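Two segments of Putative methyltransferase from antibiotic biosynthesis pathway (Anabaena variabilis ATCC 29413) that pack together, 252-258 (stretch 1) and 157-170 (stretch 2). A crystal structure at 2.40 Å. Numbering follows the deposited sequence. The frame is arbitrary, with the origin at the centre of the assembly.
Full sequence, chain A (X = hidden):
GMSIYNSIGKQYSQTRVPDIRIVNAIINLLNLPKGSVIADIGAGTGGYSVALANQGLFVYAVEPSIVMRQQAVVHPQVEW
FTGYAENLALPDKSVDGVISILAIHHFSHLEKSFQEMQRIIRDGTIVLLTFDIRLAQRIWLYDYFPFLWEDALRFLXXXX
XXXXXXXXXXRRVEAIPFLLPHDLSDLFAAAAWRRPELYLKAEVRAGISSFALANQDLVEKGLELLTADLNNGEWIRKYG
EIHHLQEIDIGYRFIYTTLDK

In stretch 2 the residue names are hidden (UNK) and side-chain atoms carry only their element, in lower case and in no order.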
# COMPACT_ATOMS: atom_id res chain seq x y z
N TYR A 252 4.38 -2.61 8.01
CA TYR A 252 3.29 -1.81 7.44
C TYR A 252 2.68 -0.97 8.56
O TYR A 252 2.43 -1.47 9.68
CB TYR A 252 2.23 -2.65 6.74
CG TYR A 252 2.76 -3.32 5.49
CD1 TYR A 252 3.40 -4.59 5.57
CD2 TYR A 252 2.65 -2.71 4.25
CE1 TYR A 252 3.91 -5.24 4.42
CE2 TYR A 252 3.14 -3.34 3.06
CZ TYR A 252 3.77 -4.62 3.16
OH TYR A 252 4.29 -5.28 2.04
N ARG A 253 2.47 0.31 8.24
CA ARG A 253 2.02 1.32 9.20
C ARG A 253 1.02 2.31 8.60
O ARG A 253 1.19 2.78 7.47
CB ARG A 253 3.24 2.16 9.64
CG ARG A 253 4.33 1.44 10.39
CD ARG A 253 3.92 1.16 11.84
NE ARG A 253 4.95 0.45 12.57
CZ ARG A 253 5.25 -0.85 12.46
NH1 ARG A 253 4.60 -1.64 11.65
NH2 ARG A 253 6.23 -1.37 13.18
N PHE A 254 -0.01 2.64 9.38
CA PHE A 254 -0.91 3.74 9.05
C PHE A 254 -0.32 4.98 9.72
O PHE A 254 -0.06 4.95 10.92
CB PHE A 254 -2.35 3.53 9.53
CG PHE A 254 -3.14 2.60 8.68
CD1 PHE A 254 -3.64 3.03 7.45
CD2 PHE A 254 -3.42 1.30 9.09
CE1 PHE A 254 -4.41 2.17 6.64
CE2 PHE A 254 -4.18 0.41 8.27
CZ PHE A 254 -4.68 0.86 7.05
N ILE A 255 -0.03 6.01 8.92
CA ILE A 255 0.34 7.34 9.41
C ILE A 255 -0.94 8.16 9.15
O ILE A 255 -1.51 8.10 8.04
CB ILE A 255 1.47 8.04 8.61
CG1 ILE A 255 2.81 7.37 8.78
CG2 ILE A 255 1.68 9.45 9.13
CD1 ILE A 255 3.86 8.10 7.92
N TYR A 256 -1.38 8.91 10.17
CA TYR A 256 -2.59 9.71 10.07
C TYR A 256 -2.61 10.93 10.98
O TYR A 256 -2.03 10.92 12.07
CB TYR A 256 -3.83 8.84 10.35
CG TYR A 256 -3.82 8.20 11.72
CD1 TYR A 256 -3.15 7.00 11.93
CD2 TYR A 256 -4.49 8.79 12.81
CE1 TYR A 256 -3.13 6.39 13.20
CE2 TYR A 256 -4.47 8.19 14.08
CZ TYR A 256 -3.79 6.98 14.27
OH TYR A 256 -3.73 6.38 15.51
N THR A 257 -3.29 11.97 10.50
CA THR A 257 -3.50 13.19 11.26
C THR A 257 -4.62 13.01 12.29
O THR A 257 -5.54 12.20 12.14
CB THR A 257 -3.84 14.37 10.37
OG1 THR A 257 -4.90 14.00 9.48
CG2 THR A 257 -2.63 14.81 9.56
N THR A 258 -4.46 13.77 13.38
CA THR A 258 -5.41 13.87 14.48
C THR A 258 -5.53 15.36 14.83
O THR A 258 -4.73 16.17 14.35
CB THR A 258 -4.95 13.08 15.76
OG1 THR A 258 -3.63 13.48 16.13
CG2 THR A 258 -4.96 11.57 15.52
N UNK A 157 12.74 6.24 6.61
CA UNK A 157 12.30 5.76 7.91
C UNK A 157 10.94 6.37 8.33
O UNK A 157 10.63 7.51 7.96
c UNK A 157 14.60 6.32 8.01
c UNK A 157 14.10 6.81 6.68
c UNK A 157 13.40 6.28 8.86
N UNK A 158 10.15 5.61 9.10
CA UNK A 158 8.81 6.03 9.54
C UNK A 158 8.82 7.39 10.24
O UNK A 158 7.92 8.20 10.03
c UNK A 158 5.88 4.73 9.42
c UNK A 158 6.65 5.12 10.69
c UNK A 158 8.17 4.99 10.46
c UNK A 158 6.24 4.25 11.87
N UNK A 159 9.84 7.64 11.07
CA UNK A 159 9.98 8.92 11.78
C UNK A 159 10.15 10.11 10.85
O UNK A 159 9.57 11.16 11.10
o UNK A 159 9.57 7.63 14.22
o UNK A 159 11.69 7.70 14.86
c UNK A 159 11.13 8.85 12.82
c UNK A 159 10.77 8.00 14.04
N UNK A 160 10.94 9.95 9.78
CA UNK A 160 11.10 10.99 8.75
C UNK A 160 9.76 11.26 8.05
O UNK A 160 9.39 12.43 7.86
c UNK A 160 14.80 10.43 7.45
o UNK A 160 15.87 9.96 7.93
c UNK A 160 12.20 10.65 7.74
c UNK A 160 13.61 10.66 8.41
o UNK A 160 14.70 10.75 6.24
N UNK A 161 9.02 10.19 7.75
CA UNK A 161 7.71 10.29 7.10
C UNK A 161 6.73 11.06 7.98
O UNK A 161 6.08 12.01 7.51
c UNK A 161 7.12 8.92 6.77
n UNK A 161 8.07 5.65 5.71
c UNK A 161 7.91 8.07 5.78
c UNK A 161 7.28 6.71 5.57
o UNK A 161 6.09 6.61 5.24
N UNK A 162 6.67 10.65 9.26
CA UNK A 162 5.82 11.29 10.26
C UNK A 162 6.16 12.78 10.37
O UNK A 162 5.28 13.63 10.31
c UNK A 162 5.30 9.23 11.64
c UNK A 162 5.94 10.63 11.66
c UNK A 162 5.65 8.35 12.87
c UNK A 162 5.24 11.50 12.76
N UNK A 163 7.46 13.07 10.52
CA UNK A 163 7.95 14.45 10.60
C UNK A 163 7.59 15.31 9.36
O UNK A 163 7.13 16.43 9.53
n UNK A 163 11.35 15.94 10.67
o UNK A 163 9.42 16.76 11.50
c UNK A 163 10.08 15.81 11.03
c UNK A 163 9.47 14.42 10.86
N UNK A 164 7.77 14.79 8.13
CA UNK A 164 7.46 15.56 6.91
C UNK A 164 5.97 15.87 6.80
O UNK A 164 5.59 16.95 6.37
c UNK A 164 7.93 14.85 5.62
c UNK A 164 10.09 16.13 5.16
c UNK A 164 9.60 13.99 4.01
c UNK A 164 9.43 14.77 5.30
N UNK A 165 5.14 14.92 7.20
CA UNK A 165 3.70 15.10 7.19
C UNK A 165 3.32 16.14 8.22
O UNK A 165 2.65 17.12 7.90
c UNK A 165 0.86 12.34 7.56
c UNK A 165 1.04 14.24 5.87
c UNK A 165 1.43 13.76 7.27
c UNK A 165 2.97 13.77 7.46
N UNK A 166 3.81 15.93 9.44
CA UNK A 166 3.54 16.80 10.58
C UNK A 166 3.96 18.26 10.34
O UNK A 166 3.20 19.16 10.64
c UNK A 166 3.83 15.77 14.29
o UNK A 166 2.91 15.56 15.08
n UNK A 166 5.04 15.13 14.37
c UNK A 166 3.63 16.76 13.13
c UNK A 166 4.16 16.20 11.85
N UNK A 167 5.14 18.47 9.74
CA UNK A 167 5.62 19.81 9.35
C UNK A 167 4.75 20.53 8.32
O UNK A 167 4.66 21.75 8.36
o UNK A 167 10.51 19.30 9.78
c UNK A 167 8.14 19.54 9.73
c UNK A 167 9.48 19.20 9.07
c UNK A 167 7.03 19.72 8.74
o UNK A 167 9.53 18.82 7.87
N UNK A 168 4.17 19.79 7.37
CA UNK A 168 3.35 20.35 6.27
C UNK A 168 1.83 20.27 6.47
O UNK A 168 1.07 20.62 5.57
c UNK A 168 3.80 19.71 4.97
n UNK A 168 6.18 19.18 4.95
c UNK A 168 5.24 20.06 4.63
o UNK A 168 5.50 21.14 4.10
N UNK A 169 1.40 19.85 7.65
CA UNK A 169 -0.01 19.70 8.03
C UNK A 169 -0.43 20.54 9.24
O UNK A 169 -1.58 20.99 9.31
c UNK A 169 -1.69 17.96 8.85
c UNK A 169 -0.32 18.20 8.25
o UNK A 169 -0.29 17.55 6.97
N UNK A 170 0.49 20.73 10.20
CA UNK A 170 0.20 21.47 11.44
C UNK A 170 -1.03 20.89 12.20
O UNK A 170 -1.95 21.60 12.67
n UNK A 170 3.25 24.19 7.42
c UNK A 170 1.76 23.50 9.31
c UNK A 170 1.41 23.71 10.79
c UNK A 170 2.91 24.40 8.87
c UNK A 170 0.10 23.00 11.21

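Position 157 carries three carbons that close a ring onto its own backbone N, which defines P157; it sits at the N-cap of the helix, beyond reach of the strand. At 158 there are four carbons, forked at the second, directed toward the strand, and one fork tip reaches R253 CB and I255 CG1. This is L158, whose CD1 lies 3.7 Å from R253 CB and 4.1 Å from I255 CG1. Position 159 has two carbons, the second bearing two oxygens, and 160 has three, the third bearing two oxygens; both are exposed and touch crystal neighbours rather than the strand. They are D159 and E160.

Position 161 has three carbons, the third carrying one oxygen and one nitrogen, and approaches I255 CD1: Q161. Its CB packs 3.6 Å from I255 CD1, so the aliphatic base of the side chain meets the strand. Position 162 shows four carbons forked at the first, one arm two carbons long, and also approaches I255 CD1, as isoleucine. I162 points sideways, yet its CG1 comes to 4.1 Å from I255 CD1. Position 163 has two carbons, the second carrying one oxygen and one nitrogen, and is exposed and out of reach of the strand; it is N163. Position 164 is again four carbons forked at the second, likewise out of reach: L164. The same fork recurs at 165, but here it turns toward the strand and meets I255 CG2: L165 places CD2 3.4 Å from I255 CG2.

Position 166 has three carbons, the third carrying one oxygen and one nitrogen, and 167 has three with two oxygens on the third; neither touches the strand. They are Q166 and E167. Position 168 has two carbons, the second carrying one oxygen and one nitrogen, and no strand contact. As N168 it folds back on the helix, its ND2 donating to L164 O at 2.7 Å. At 169 one carbon carries an oxygen and a carbon, the latter approaching T257 CG2, which makes T169; its CG2 meets T257 CG2 at 3.4 Å, while its OG1 makes a weak hydrogen bond to L165 O at 3.1 Å. Position 170 has four carbons in a row ending in nitrogen and does not touch the strand: K170. It has positive phi, is the first residue to leave helical geometry, and its NZ donates to E167 O at 3.0 Å.

The helix runs nearly parallel to the strand, at 22°, with axes 9.4 Å apart at closest approach. R253 and I255 point toward it, whereas Y252, F254 and Y256 point away. I255 is the centre of the contact, touching L158, Q161, I162 and L165. No hydrogen bond crosses between the segments, so the contact rests on side-chain packing, with the threonine methyl groups extending it beyond I255.

Stretch 2 157-170: PLDEQINLLQENTK
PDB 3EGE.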